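Local coordinates for protein chloromuconate cycloisomerase (Rhodococcus opacus, PDB 4M0X) that is a manganese-binding member of the enolase superfamily, with a TIM-barrel domain that holds the metal, at residues K165-G169 against R179-L184; V193-G199 against V218-P224; G199-E203 against P224-N229; E203-H207 against R235-K239; V265-K271 against L293-A299. All coordinates share one frame; numbering follows the deposited sequence.

Interaction 1 (K165-G169 against R179-L184)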
# COMPACT_ATOMS: atom_id res chain seq x y z
N LYS A 165 -25.73 11.62 -24.49
CA LYS A 165 -25.70 10.53 -23.54
C LYS A 165 -26.59 9.44 -24.07
O LYS A 165 -27.70 9.73 -24.54
CB LYS A 165 -26.22 10.99 -22.18
CG LYS A 165 -25.91 10.05 -21.03
CD LYS A 165 -26.30 10.74 -19.74
CE LYS A 165 -26.37 9.76 -18.59
NZ LYS A 165 -27.24 10.27 -17.50
N PHE A 166 -26.10 8.21 -23.99
CA PHE A 166 -26.88 7.03 -24.31
C PHE A 166 -27.27 6.31 -23.05
O PHE A 166 -26.39 5.91 -22.26
CB PHE A 166 -26.09 6.07 -25.19
CG PHE A 166 -25.98 6.51 -26.60
CD1 PHE A 166 -26.94 6.14 -27.52
CD2 PHE A 166 -24.93 7.30 -27.00
CE1 PHE A 166 -26.84 6.56 -28.83
CE2 PHE A 166 -24.81 7.71 -28.31
CZ PHE A 166 -25.76 7.35 -29.23
N LYS A 167 -28.57 6.16 -22.84
CA LYS A 167 -29.02 5.49 -21.63
C LYS A 167 -28.89 4.01 -21.97
O LYS A 167 -29.21 3.63 -23.09
CB LYS A 167 -30.44 5.92 -21.25
CG LYS A 167 -30.63 6.18 -19.77
CD LYS A 167 -30.60 7.68 -19.39
CE LYS A 167 -29.77 7.99 -18.12
NZ LYS A 167 -29.58 6.89 -17.11
N MET A 168 -28.35 3.21 -21.05
CA MET A 168 -28.05 1.78 -21.29
C MET A 168 -28.48 0.86 -20.15
O MET A 168 -28.95 1.32 -19.11
CB MET A 168 -26.55 1.57 -21.61
CG MET A 168 -26.14 2.19 -22.94
SD MET A 168 -24.51 1.83 -23.64
CE MET A 168 -24.58 0.06 -23.81
N GLY A 169 -28.34 -0.44 -20.37
CA GLY A 169 -28.58 -1.42 -19.32
C GLY A 169 -29.92 -2.14 -19.33
O GLY A 169 -30.21 -2.93 -18.44
N ARG A 179 -26.39 -1.72 -30.68
CA ARG A 179 -27.37 -0.66 -30.80
C ARG A 179 -26.72 0.71 -30.71
O ARG A 179 -26.98 1.59 -31.53
CB ARG A 179 -28.46 -0.81 -29.73
CG ARG A 179 -29.48 0.32 -29.71
CD ARG A 179 -30.48 0.12 -28.59
NE ARG A 179 -29.90 0.26 -27.25
CZ ARG A 179 -29.80 1.41 -26.57
NH1 ARG A 179 -30.26 2.57 -27.07
NH2 ARG A 179 -29.27 1.41 -25.35
N VAL A 180 -25.86 0.89 -29.71
CA VAL A 180 -25.28 2.21 -29.50
C VAL A 180 -24.27 2.53 -30.60
O VAL A 180 -24.21 3.67 -31.07
CB VAL A 180 -24.69 2.36 -28.09
CG1 VAL A 180 -23.91 3.65 -27.94
CG2 VAL A 180 -25.83 2.34 -27.10
N LEU A 181 -23.51 1.52 -31.01
CA LEU A 181 -22.53 1.71 -32.08
C LEU A 181 -23.26 2.14 -33.34
O LEU A 181 -22.71 2.90 -34.15
CB LEU A 181 -21.72 0.43 -32.34
CG LEU A 181 -20.63 -0.04 -31.35
CD1 LEU A 181 -20.30 -1.50 -31.62
CD2 LEU A 181 -19.36 0.78 -31.39
N ASP A 182 -24.50 1.67 -33.49
CA ASP A 182 -25.31 2.02 -34.65
C ASP A 182 -25.52 3.50 -34.71
O ASP A 182 -25.21 4.12 -35.72
CB ASP A 182 -26.66 1.33 -34.61
CG ASP A 182 -26.69 0.05 -35.39
OD1 ASP A 182 -25.63 -0.61 -35.49
OD2 ASP A 182 -27.78 -0.29 -35.89
N VAL A 183 -26.02 4.07 -33.62
CA VAL A 183 -26.35 5.49 -33.56
C VAL A 183 -25.13 6.38 -33.66
O VAL A 183 -25.19 7.46 -34.22
CB VAL A 183 -27.10 5.83 -32.28
CG1 VAL A 183 -27.44 7.31 -32.26
CG2 VAL A 183 -28.37 4.99 -32.17
N LEU A 184 -24.01 5.90 -33.12
CA LEU A 184 -22.75 6.61 -33.17
C LEU A 184 -22.22 6.75 -34.59
O LEU A 184 -21.28 7.53 -34.84
CB LEU A 184 -21.72 5.87 -32.32
CG LEU A 184 -21.80 6.00 -30.82
CD1 LEU A 184 -21.32 4.72 -30.16
CD2 LEU A 184 -20.96 7.19 -30.40
O HOH W 1 -29.61 4.99 -25.39
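Val180 lays a methyl on the Phe166 ring, the two side chains running antiparallel to one another. Val180 CG1 stands over the middle of one ring face, 3.8 Å from the centroid of the Phe166 ring and 12° off its normal. This is a CH-pi contact. Val183 approaches the same ring differently. Its CG1 lies near the ring plane, at the edge, 3.5 Å from Phe166 CZ. Val180 and Val183, about one turn apart, thus take a face and an edge of one ring. Leu184 adds a looser touch.

The pairing belongs to a beta-alpha-beta unit of the TIM barrel, in which strand 163-167 is followed by helix 173-183. The short strand and helix segments run roughly antiparallel (152°). Phe166 points toward the helix. Lys167 points away from it, and its NZ makes a weak hydrogen bond to Asp196 OD2.

The other methyl of Val180, CG2, serves Met168, lying 3.7 Å from Met168 SD. It also sits above one face of the Arg179 guanidinium, near its rim. Arg179 bends at chi3 (68°), and the guanidinium turns back to the strand end. Its NH2 donates to Lys167 O at 3.2 Å, within both the guanidinium plane and the carbonyl plane. Water 1 makes a second link: it donates to Lys167 O at 2.7 Å and accepts from Arg179 NH1 at 3.0 Å. Arg179 NH2 has a stronger partner in Asp176, through a salt bridge.

Interaction 2 (V193-G199 against V218-P224). With MN (manganese (II) ion), chain C.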
# COMPACT_ATOMS: atom_id res chain seq x y z
N VAL A 193 -19.76 11.94 -26.05
CA VAL A 193 -20.76 10.92 -25.80
C VAL A 193 -20.48 10.23 -24.48
O VAL A 193 -19.43 9.62 -24.32
CB VAL A 193 -20.78 9.85 -26.89
CG1 VAL A 193 -21.94 8.90 -26.64
CG2 VAL A 193 -20.87 10.49 -28.26
N ILE A 194 -21.41 10.35 -23.55
CA ILE A 194 -21.41 9.55 -22.35
C ILE A 194 -22.23 8.30 -22.61
O ILE A 194 -23.23 8.37 -23.30
CB ILE A 194 -22.11 10.29 -21.20
CG1 ILE A 194 -21.33 11.53 -20.82
CG2 ILE A 194 -22.34 9.36 -20.00
CD1 ILE A 194 -22.21 12.58 -20.18
N VAL A 195 -21.83 7.16 -22.03
CA VAL A 195 -22.75 6.00 -21.91
C VAL A 195 -23.02 5.64 -20.44
O VAL A 195 -22.09 5.58 -19.61
CB VAL A 195 -22.24 4.75 -22.69
CG1 VAL A 195 -22.08 5.07 -24.16
CG2 VAL A 195 -20.94 4.24 -22.11
N ASP A 196 -24.30 5.42 -20.13
CA ASP A 196 -24.74 5.17 -18.75
C ASP A 196 -25.54 3.87 -18.55
O ASP A 196 -26.76 3.86 -18.69
CB ASP A 196 -25.57 6.34 -18.24
CG ASP A 196 -25.77 6.28 -16.75
OD1 ASP A 196 -25.29 5.29 -16.16
OD2 ASP A 196 -26.39 7.19 -16.17
N PRO A 197 -24.84 2.76 -18.25
CA PRO A 197 -25.46 1.48 -17.95
C PRO A 197 -26.12 1.44 -16.57
O PRO A 197 -26.66 0.41 -16.19
CB PRO A 197 -24.27 0.51 -17.95
CG PRO A 197 -23.18 1.22 -18.67
CD PRO A 197 -23.38 2.65 -18.36
N ASN A 198 -26.06 2.51 -15.80
CA ASN A 198 -26.74 2.52 -14.52
C ASN A 198 -26.21 1.45 -13.59
O ASN A 198 -26.96 0.86 -12.81
CB ASN A 198 -28.25 2.39 -14.72
CG ASN A 198 -28.86 3.66 -15.31
OD1 ASN A 198 -28.94 4.67 -14.63
ND2 ASN A 198 -29.30 3.60 -16.58
N GLY A 199 -24.91 1.19 -13.69
CA GLY A 199 -24.23 0.25 -12.83
C GLY A 199 -24.64 -1.20 -13.00
O GLY A 199 -24.40 -2.02 -12.13
N VAL A 218 -17.33 7.05 -28.03
CA VAL A 218 -17.84 7.25 -26.68
C VAL A 218 -16.73 7.86 -25.87
O VAL A 218 -15.58 7.42 -25.94
CB VAL A 218 -18.32 5.96 -26.01
CG1 VAL A 218 -18.48 6.16 -24.51
CG2 VAL A 218 -19.63 5.55 -26.64
N THR A 219 -17.10 8.86 -25.09
CA THR A 219 -16.16 9.79 -24.54
C THR A 219 -16.02 9.73 -23.01
O THR A 219 -14.97 10.14 -22.44
CB THR A 219 -16.49 11.17 -25.08
OG1 THR A 219 -15.34 11.59 -25.77
CG2 THR A 219 -16.81 12.20 -24.01
N VAL A 220 -17.07 9.21 -22.38
CA VAL A 220 -17.11 9.09 -20.94
C VAL A 220 -17.94 7.87 -20.62
O VAL A 220 -18.88 7.53 -21.35
CB VAL A 220 -17.75 10.35 -20.27
CG1 VAL A 220 -17.97 10.13 -18.78
CG2 VAL A 220 -16.89 11.60 -20.48
N ALA A 221 -17.59 7.19 -19.53
CA ALA A 221 -18.41 6.08 -19.11
C ALA A 221 -18.99 6.41 -17.74
O ALA A 221 -18.27 6.55 -16.76
CB ALA A 221 -17.63 4.80 -19.08
N GLU A 222 -20.30 6.54 -17.70
CA GLU A 222 -20.96 6.82 -16.47
C GLU A 222 -21.27 5.50 -15.79
O GLU A 222 -21.61 4.54 -16.45
CB GLU A 222 -22.23 7.64 -16.70
CG GLU A 222 -22.64 8.41 -15.45
CD GLU A 222 -24.02 9.03 -15.51
OE1 GLU A 222 -24.40 9.49 -16.61
OE2 GLU A 222 -24.68 9.08 -14.44
N GLN A 223 -21.11 5.46 -14.46
CA GLN A 223 -21.41 4.31 -13.63
C GLN A 223 -21.56 3.02 -14.40
O GLN A 223 -22.67 2.54 -14.59
CB GLN A 223 -22.70 4.54 -12.85
CG GLN A 223 -22.84 3.58 -11.68
CD GLN A 223 -21.82 3.87 -10.62
OE1 GLN A 223 -21.67 5.02 -10.19
NE2 GLN A 223 -21.09 2.84 -10.21
N PRO A 224 -20.45 2.45 -14.88
CA PRO A 224 -20.69 1.24 -15.69
C PRO A 224 -21.00 -0.01 -14.83
O PRO A 224 -21.85 -0.82 -15.19
CB PRO A 224 -19.40 1.07 -16.47
CG PRO A 224 -18.37 1.79 -15.67
CD PRO A 224 -19.04 2.89 -14.91
MN MN C . -26.59 8.10 -14.28
O HOH W 2 -25.55 6.25 -13.62
O HOH W 3 -28.30 6.59 -13.28
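Val218 crosses Val195 at about a right angle, its CG2 3.5 Å from Val195 CG1. Thr219 N and Val220 N then both donate to Val193 O. Val220 O accepts from Val195 N at 3.0 Å, and Val220 CB packs 3.8 Å from Ile194 CG1, the two side chains parallel. Ala221 pairs with Val195, their side chains on the face opposite Ile194 and Val220. Glu222 N donates to Val195 O at 2.8 Å. Its side chain is extended, CG anti to the backbone N (chi1 -157°), and OE2 binds manganese at 2.1 Å. Asp196 OD2 binds the same ion at 2.1 Å, the two carboxylate planes 35° apart. Asp247 and two waters are further ligands, and Glu222 OE1 forms a salt bridge with Lys165. Gln223 O accepts from Gly199 N at 2.8 Å, and Pro224 packs near Pro197. In the TIM barrel, the parallel strands 192-196 and 220-222 lie between strands 163-167 and 244-246; helix 203-215 connects them, covering Val218, Ala221 and Pro224.

Interaction 3 (G199-E203 against P224-N229)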
# COMPACT_ATOMS: atom_id res chain seq x y z
N GLY A 199 -24.91 1.19 -13.69
CA GLY A 199 -24.23 0.25 -12.83
C GLY A 199 -24.64 -1.20 -13.00
O GLY A 199 -24.40 -2.02 -12.13
N ARG A 200 -25.25 -1.52 -14.15
CA ARG A 200 -25.85 -2.84 -14.38
C ARG A 200 -24.90 -3.79 -15.12
O ARG A 200 -25.23 -4.95 -15.32
CB ARG A 200 -27.17 -2.71 -15.17
CG ARG A 200 -28.25 -1.91 -14.49
CD ARG A 200 -29.38 -2.78 -13.96
NE ARG A 200 -29.44 -2.83 -12.49
CZ ARG A 200 -30.53 -2.57 -11.76
NH1 ARG A 200 -31.67 -2.27 -12.36
NH2 ARG A 200 -30.48 -2.64 -10.43
N TRP A 201 -23.74 -3.29 -15.52
CA TRP A 201 -22.80 -4.11 -16.25
C TRP A 201 -21.85 -4.83 -15.32
O TRP A 201 -21.49 -4.31 -14.27
CB TRP A 201 -22.03 -3.24 -17.20
CG TRP A 201 -22.72 -3.07 -18.50
CD1 TRP A 201 -24.02 -3.38 -18.79
CD2 TRP A 201 -22.17 -2.50 -19.68
NE1 TRP A 201 -24.30 -3.06 -20.09
CE2 TRP A 201 -23.18 -2.52 -20.66
CE3 TRP A 201 -20.91 -1.98 -20.02
CZ2 TRP A 201 -22.97 -2.05 -21.97
CZ3 TRP A 201 -20.70 -1.52 -21.32
CH2 TRP A 201 -21.73 -1.56 -22.27
N SER A 202 -21.43 -6.03 -15.69
CA SER A 202 -20.43 -6.70 -14.88
C SER A 202 -19.06 -6.16 -15.20
O SER A 202 -18.81 -5.62 -16.32
CB SER A 202 -20.45 -8.21 -15.10
OG SER A 202 -19.91 -8.57 -16.37
N GLU A 203 -18.15 -6.33 -14.26
CA GLU A 203 -16.77 -6.02 -14.54
C GLU A 203 -16.28 -6.62 -15.88
O GLU A 203 -15.64 -5.90 -16.66
CB GLU A 203 -15.91 -6.51 -13.42
CG GLU A 203 -14.97 -5.45 -12.96
CD GLU A 203 -14.18 -5.89 -11.75
OE1 GLU A 203 -14.80 -6.49 -10.81
OE2 GLU A 203 -12.95 -5.60 -11.76
N PRO A 224 -20.45 2.45 -14.88
CA PRO A 224 -20.69 1.24 -15.69
C PRO A 224 -21.00 -0.01 -14.83
O PRO A 224 -21.85 -0.82 -15.19
CB PRO A 224 -19.40 1.07 -16.47
CG PRO A 224 -18.37 1.79 -15.67
CD PRO A 224 -19.04 2.89 -14.91
N ILE A 225 -20.30 -0.16 -13.72
CA ILE A 225 -20.49 -1.31 -12.86
C ILE A 225 -21.19 -0.88 -11.58
O ILE A 225 -21.40 0.32 -11.37
CB ILE A 225 -19.16 -2.04 -12.58
CG1 ILE A 225 -18.13 -1.13 -11.92
CG2 ILE A 225 -18.58 -2.56 -13.88
CD1 ILE A 225 -16.96 -1.89 -11.28
N ALA A 226 -21.56 -1.86 -10.74
CA ALA A 226 -22.28 -1.62 -9.46
C ALA A 226 -21.71 -0.46 -8.60
O ALA A 226 -20.55 -0.17 -8.68
CB ALA A 226 -22.35 -2.92 -8.65
N ARG A 227 -22.54 0.18 -7.78
CA ARG A 227 -22.14 1.37 -7.04
C ARG A 227 -21.11 1.14 -5.95
O ARG A 227 -20.33 2.04 -5.59
CB ARG A 227 -23.35 2.09 -6.45
CG ARG A 227 -24.01 1.39 -5.29
CD ARG A 227 -25.39 1.96 -5.04
NE ARG A 227 -26.31 1.55 -6.09
CZ ARG A 227 -27.46 2.15 -6.35
NH1 ARG A 227 -27.84 3.20 -5.65
NH2 ARG A 227 -28.22 1.70 -7.33
N TRP A 228 -21.09 -0.08 -5.44
CA TRP A 228 -20.23 -0.39 -4.31
C TRP A 228 -18.87 -0.92 -4.79
O TRP A 228 -17.96 -1.14 -3.96
CB TRP A 228 -20.93 -1.44 -3.43
CG TRP A 228 -21.47 -2.57 -4.24
CD1 TRP A 228 -22.76 -2.75 -4.66
CD2 TRP A 228 -20.71 -3.65 -4.81
NE1 TRP A 228 -22.85 -3.88 -5.42
CE2 TRP A 228 -21.60 -4.45 -5.53
CE3 TRP A 228 -19.35 -4.02 -4.75
CZ2 TRP A 228 -21.19 -5.60 -6.21
CZ3 TRP A 228 -18.94 -5.15 -5.41
CH2 TRP A 228 -19.85 -5.93 -6.14
N ASN A 229 -18.71 -1.14 -6.11
CA ASN A 229 -17.49 -1.75 -6.62
C ASN A 229 -16.40 -0.72 -6.95
O ASN A 229 -16.06 -0.48 -8.13
CB ASN A 229 -17.78 -2.72 -7.77
CG ASN A 229 -16.63 -3.66 -8.06
OD1 ASN A 229 -15.49 -3.33 -7.82
ND2 ASN A 229 -16.92 -4.82 -8.60
O HOH W 4 -21.30 -4.65 -11.69
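Trp201 N donates to Pro224 O at 3.1 Å, and this is the direct backbone hydrogen bond of the contact. The donor lies nearly along the C=O axis, at a C=O...N angle of 166°. A second backbone link runs through water 4, which donates to Trp201 O at 2.6 Å and accepts from Ala226 N at 3.0 Å. Among side chains, Asn229 ND2 reaches Glu203 OE1 in a weak hydrogen bond of 3.5 Å. The amide and carboxylate planes stand 86° apart, so the two groups do not face each other flat. Their stronger partners are Gly232 N for Asn229 OD1 and Arg235 for Glu203.

Both segments lie in beta-alpha loops of the TIM barrel, the first reaching the start of its helix. They follow strands 192-196 and 220-222 and lead into helices 203-215 and 230-239. Ser202 and Asn229 are the N-cap residues of those helices.

The backbones run close enough for CA-H...O contacts. Ile225 CA meets Trp201 O at 3.5 Å; those between Gly199 and residues 224-226 are marginal in angle.

The Ile225 methyl CG2 packs on backbone, near Trp201 O and 3.8 Å from Glu203 N. The Trp201 indole leads away toward Met168 and Leu210. At the subunit border, Arg227 makes a cation-pi contact with Phe98 of the third subunit.

Interaction 4 (E203-H207 against R235-K239)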
# COMPACT_ATOMS: atom_id res chain seq x y z
N GLU A 203 -18.15 -6.33 -14.26
CA GLU A 203 -16.77 -6.02 -14.54
C GLU A 203 -16.28 -6.62 -15.88
O GLU A 203 -15.64 -5.90 -16.66
CB GLU A 203 -15.91 -6.51 -13.42
CG GLU A 203 -14.97 -5.45 -12.96
CD GLU A 203 -14.18 -5.89 -11.75
OE1 GLU A 203 -14.80 -6.49 -10.81
OE2 GLU A 203 -12.95 -5.60 -11.76
N LEU A 204 -16.58 -7.89 -16.16
CA LEU A 204 -16.28 -8.50 -17.49
C LEU A 204 -16.87 -7.74 -18.70
O LEU A 204 -16.17 -7.49 -19.69
CB LEU A 204 -16.70 -9.97 -17.54
CG LEU A 204 -15.68 -11.08 -17.30
CD1 LEU A 204 -14.67 -10.68 -16.25
CD2 LEU A 204 -16.37 -12.35 -16.84
N GLU A 205 -18.15 -7.39 -18.60
CA GLU A 205 -18.88 -6.74 -19.67
C GLU A 205 -18.29 -5.35 -19.87
O GLU A 205 -18.12 -4.86 -21.00
CB GLU A 205 -20.37 -6.63 -19.32
CG GLU A 205 -21.18 -7.91 -19.45
CD GLU A 205 -22.59 -7.76 -18.90
OE1 GLU A 205 -22.73 -7.14 -17.82
OE2 GLU A 205 -23.55 -8.24 -19.54
N ALA A 206 -17.97 -4.71 -18.75
CA ALA A 206 -17.48 -3.35 -18.83
C ALA A 206 -16.19 -3.33 -19.63
O ALA A 206 -16.04 -2.51 -20.52
CB ALA A 206 -17.28 -2.79 -17.44
N HIS A 207 -15.29 -4.27 -19.35
CA HIS A 207 -13.97 -4.27 -19.96
C HIS A 207 -14.03 -4.75 -21.40
O HIS A 207 -13.16 -4.44 -22.18
CB HIS A 207 -13.02 -5.20 -19.18
CG HIS A 207 -12.48 -4.63 -17.89
ND1 HIS A 207 -11.27 -3.98 -17.82
CD2 HIS A 207 -12.95 -4.69 -16.62
CE1 HIS A 207 -11.04 -3.63 -16.57
NE2 HIS A 207 -12.04 -4.05 -15.82
N ARG A 235 -9.94 -0.27 -11.38
CA ARG A 235 -9.27 -1.05 -12.41
C ARG A 235 -9.69 -0.53 -13.78
O ARG A 235 -8.86 -0.52 -14.70
CB ARG A 235 -9.62 -2.54 -12.37
CG ARG A 235 -8.83 -3.39 -11.40
CD ARG A 235 -9.55 -4.73 -11.19
NE ARG A 235 -9.58 -5.12 -9.77
CZ ARG A 235 -10.69 -5.46 -9.07
NH1 ARG A 235 -11.89 -5.45 -9.65
NH2 ARG A 235 -10.59 -5.80 -7.77
N LEU A 236 -10.96 -0.13 -13.92
CA LEU A 236 -11.49 0.36 -15.19
C LEU A 236 -10.85 1.69 -15.54
O LEU A 236 -10.44 1.92 -16.71
CB LEU A 236 -13.00 0.56 -15.12
CG LEU A 236 -13.94 -0.52 -15.62
CD1 LEU A 236 -15.30 0.11 -15.62
CD2 LEU A 236 -13.66 -1.02 -17.02
N ARG A 237 -10.75 2.57 -14.53
CA ARG A 237 -10.19 3.89 -14.72
C ARG A 237 -8.78 3.73 -15.26
O ARG A 237 -8.37 4.52 -16.11
CB ARG A 237 -10.22 4.70 -13.43
CG ARG A 237 -9.69 6.09 -13.62
CD ARG A 237 -9.29 6.76 -12.32
NE ARG A 237 -8.92 8.14 -12.65
CZ ARG A 237 -8.78 9.16 -11.79
NH1 ARG A 237 -8.95 9.02 -10.47
NH2 ARG A 237 -8.46 10.36 -12.28
N ASP A 238 -8.06 2.70 -14.81
CA ASP A 238 -6.72 2.40 -15.34
C ASP A 238 -6.72 1.79 -16.75
O ASP A 238 -5.94 2.20 -17.59
CB ASP A 238 -5.89 1.50 -14.40
CG ASP A 238 -5.64 2.13 -13.02
OD1 ASP A 238 -5.53 3.37 -12.93
OD2 ASP A 238 -5.56 1.37 -12.02
N LYS A 239 -7.54 0.81 -17.04
CA LYS A 239 -7.41 0.18 -18.32
C LYS A 239 -7.86 1.12 -19.44
O LYS A 239 -7.23 1.18 -20.48
CB LYS A 239 -8.18 -1.12 -18.36
CG LYS A 239 -7.38 -2.28 -17.77
CD LYS A 239 -6.78 -3.19 -18.85
CE LYS A 239 -6.07 -4.39 -18.24
NZ LYS A 239 -6.81 -5.11 -17.14
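This is a contact of two nearly parallel helices on the outside of the TIM barrel, with His207 and Leu236 at its centre. Helices 203-215 and 230-239 are successive outer helices; the axes of the two short segments come within 11.1 Å, at 16°. Leu236 CD2 stands over the centre of the His207 imidazole, 3.6 Å from the ring centroid and 7° off its normal, a CH-pi contact. His207 CG is anti to the carbonyl carbon (chi1 -78°), and the ring reaches across to helix 230-239. Lys239 CG comes to the ring edge, 4.1 Å from His207 CE1. The other methyl, Leu236 CD1, packs 4.0 Å from Ala206 CB. Glu203 and Arg235 add a salt bridge between OE2 and NH1. Their side chains cross at about a right angle, yet carboxylate and guanidinium are nearly coplanar. The modelled separation is too short to be trusted. Glu203 OE2 also forms a salt bridge with Arg237 of the second subunit, and Lys239 NZ donates to the carbonyl of that Arg237. Arg235 and Arg237 of the second subunit would both favour an ionised Glu203, although the Arg235 geometry is doubtful. Glu203 and Lys239 thereby link the helix pair to that subunit.

Interaction 5 (V265-K271 against L293-A299)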
# COMPACT_ATOMS: atom_id res chain seq x y z
N VAL A 265 -12.34 7.02 -9.78
CA VAL A 265 -13.07 7.60 -10.90
C VAL A 265 -12.46 8.90 -11.41
O VAL A 265 -11.64 9.52 -10.75
CB VAL A 265 -14.58 7.84 -10.57
CG1 VAL A 265 -15.40 6.55 -10.57
CG2 VAL A 265 -14.76 8.61 -9.28
N SER A 266 -12.91 9.34 -12.59
CA SER A 266 -12.42 10.57 -13.19
C SER A 266 -13.30 11.77 -12.87
O SER A 266 -12.80 12.92 -12.87
CB SER A 266 -12.34 10.42 -14.73
OG SER A 266 -11.51 9.36 -15.09
N ALA A 267 -14.59 11.52 -12.64
CA ALA A 267 -15.54 12.60 -12.40
C ALA A 267 -16.71 12.29 -11.45
O ALA A 267 -16.96 11.14 -11.09
CB ALA A 267 -16.08 13.11 -13.71
N PHE A 268 -17.40 13.35 -11.04
CA PHE A 268 -18.65 13.22 -10.32
C PHE A 268 -19.80 13.68 -11.18
O PHE A 268 -19.68 14.66 -11.92
CB PHE A 268 -18.62 14.02 -9.01
CG PHE A 268 -17.63 13.50 -8.01
CD1 PHE A 268 -17.12 12.21 -8.12
CD2 PHE A 268 -17.23 14.28 -6.94
CE1 PHE A 268 -16.21 11.73 -7.20
CE2 PHE A 268 -16.36 13.81 -5.99
CZ PHE A 268 -15.83 12.53 -6.12
N ALA A 269 -20.91 12.96 -11.13
CA ALA A 269 -22.17 13.49 -11.63
C ALA A 269 -22.81 14.18 -10.43
O ALA A 269 -23.12 13.53 -9.44
CB ALA A 269 -23.04 12.37 -12.14
N ILE A 270 -22.97 15.49 -10.50
CA ILE A 270 -23.56 16.23 -9.39
C ILE A 270 -25.07 16.40 -9.59
O ILE A 270 -25.52 16.72 -10.69
CB ILE A 270 -22.87 17.59 -9.23
CG1 ILE A 270 -21.34 17.41 -9.13
CG2 ILE A 270 -23.45 18.35 -8.04
CD1 ILE A 270 -20.85 16.80 -7.84
N LYS A 271 -25.85 16.18 -8.52
CA LYS A 271 -27.32 16.17 -8.59
C LYS A 271 -27.81 16.43 -7.19
O LYS A 271 -27.31 15.79 -6.28
CB LYS A 271 -27.85 14.79 -8.95
CG LYS A 271 -27.73 14.33 -10.39
CD LYS A 271 -28.71 13.19 -10.64
CE LYS A 271 -28.07 11.81 -10.53
NZ LYS A 271 -27.89 11.18 -11.87
N LEU A 293 -10.95 16.11 -9.68
CA LEU A 293 -11.94 15.43 -10.51
C LEU A 293 -12.93 16.41 -11.11
O LEU A 293 -13.35 17.38 -10.48
CB LEU A 293 -12.73 14.40 -9.69
CG LEU A 293 -11.83 13.53 -8.83
CD1 LEU A 293 -12.59 12.62 -7.86
CD2 LEU A 293 -10.94 12.75 -9.77
N ALA A 294 -13.31 16.12 -12.35
CA ALA A 294 -14.31 16.88 -13.09
C ALA A 294 -15.74 16.72 -12.56
O ALA A 294 -16.06 15.78 -11.84
CB ALA A 294 -14.27 16.49 -14.55
N CYS A 295 -16.61 17.65 -12.94
CA CYS A 295 -18.02 17.57 -12.58
C CYS A 295 -18.90 17.60 -13.80
O CYS A 295 -18.54 18.12 -14.89
CB CYS A 295 -18.41 18.70 -11.64
SG CYS A 295 -17.84 18.51 -9.94
N PHE A 296 -20.08 17.04 -13.59
CA PHE A 296 -21.09 16.96 -14.57
C PHE A 296 -22.31 17.48 -13.87
O PHE A 296 -22.56 17.10 -12.72
CB PHE A 296 -21.30 15.51 -14.93
CG PHE A 296 -22.27 15.29 -16.05
CD1 PHE A 296 -22.16 15.99 -17.26
CD2 PHE A 296 -23.25 14.30 -15.94
CE1 PHE A 296 -23.03 15.74 -18.31
CE2 PHE A 296 -24.11 14.04 -17.00
CZ PHE A 296 -24.01 14.75 -18.18
N GLY A 297 -23.04 18.36 -14.55
CA GLY A 297 -24.30 18.87 -14.04
C GLY A 297 -25.39 17.87 -14.40
O GLY A 297 -26.01 17.98 -15.47
N ALA A 298 -25.61 16.92 -13.49
CA ALA A 298 -26.39 15.75 -13.79
C ALA A 298 -27.88 15.93 -13.56
O ALA A 298 -28.31 16.83 -12.84
CB ALA A 298 -25.88 14.54 -13.02
N ALA A 299 -28.66 15.04 -14.16
CA ALA A 299 -30.11 15.10 -14.11
C ALA A 299 -30.65 13.86 -13.40
O ALA A 299 -29.99 12.82 -13.39
CB ALA A 299 -30.66 15.19 -15.52
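Lys271 NZ is held by two groups: it donates to Ala299 O at 3.1 Å and forms a salt bridge with Asp247, a manganese ligand. The donor is tilted 35° from the carbonyl plane of Ala299. Bends at chi3 and chi4 bring NZ back to Ala299 O.

Earlier in both segments, strands 267-270 and 294-297 pair in parallel. Ile270 N donates to Phe296 O at 2.8 Å, and Ala298 N to Ile270 O at 2.8 Å. Phe268 N donates to Ala294 O at 2.9 Å, while the return bond from Phe296 N to Phe268 O is weak. Ala294 N to Ser266 O closes the other end.

On one side of the sheet, Leu293 CD1 meets the Phe268 ring obliquely, 3.7 Å from CZ. On that side too, Ile270 CG1 lies 3.8 Å from Cys295 SG. The opposite side carries Ala267, Ala294, Ala269 and Phe296, with Ala269 CB at the edge of the Phe296 ring. Ala269 CB also packs 3.7 Å from Ala298 CB.

Within the barrel, strand 267-270 lies between strands 244-246 and 294-297. Helix 278-291 covers Phe268, Ile270 and Cys295, helix 253-262 touches Phe268 and Leu293, and Phe296 reaches Met245 of strand 244-246.

Overall arrangement
All five contacts belong to the TIM-barrel domain. Interactions 1, 2 and 5 share its sheet. Interaction 1 comes first along the chain, and strand 163-167 lies beside strand 192-196 of interaction 2, with centres about 10 Å apart. Interactions 2, 3 and 4 interleave in sequence: 2 and 3 share Gly199 and Pro224, and 3 and 4 share Glu203. They lead from strands through loops to outer helices. Interaction 5 comes last, its centre about 12 Å from that of interaction 2, and Phe296 touches Ile194 between them. Interaction 2 supplies two manganese ligands, and Lys271 of interaction 5 pairs with the third, Asp247. Interactions 3 and 4 both reach the second subunit.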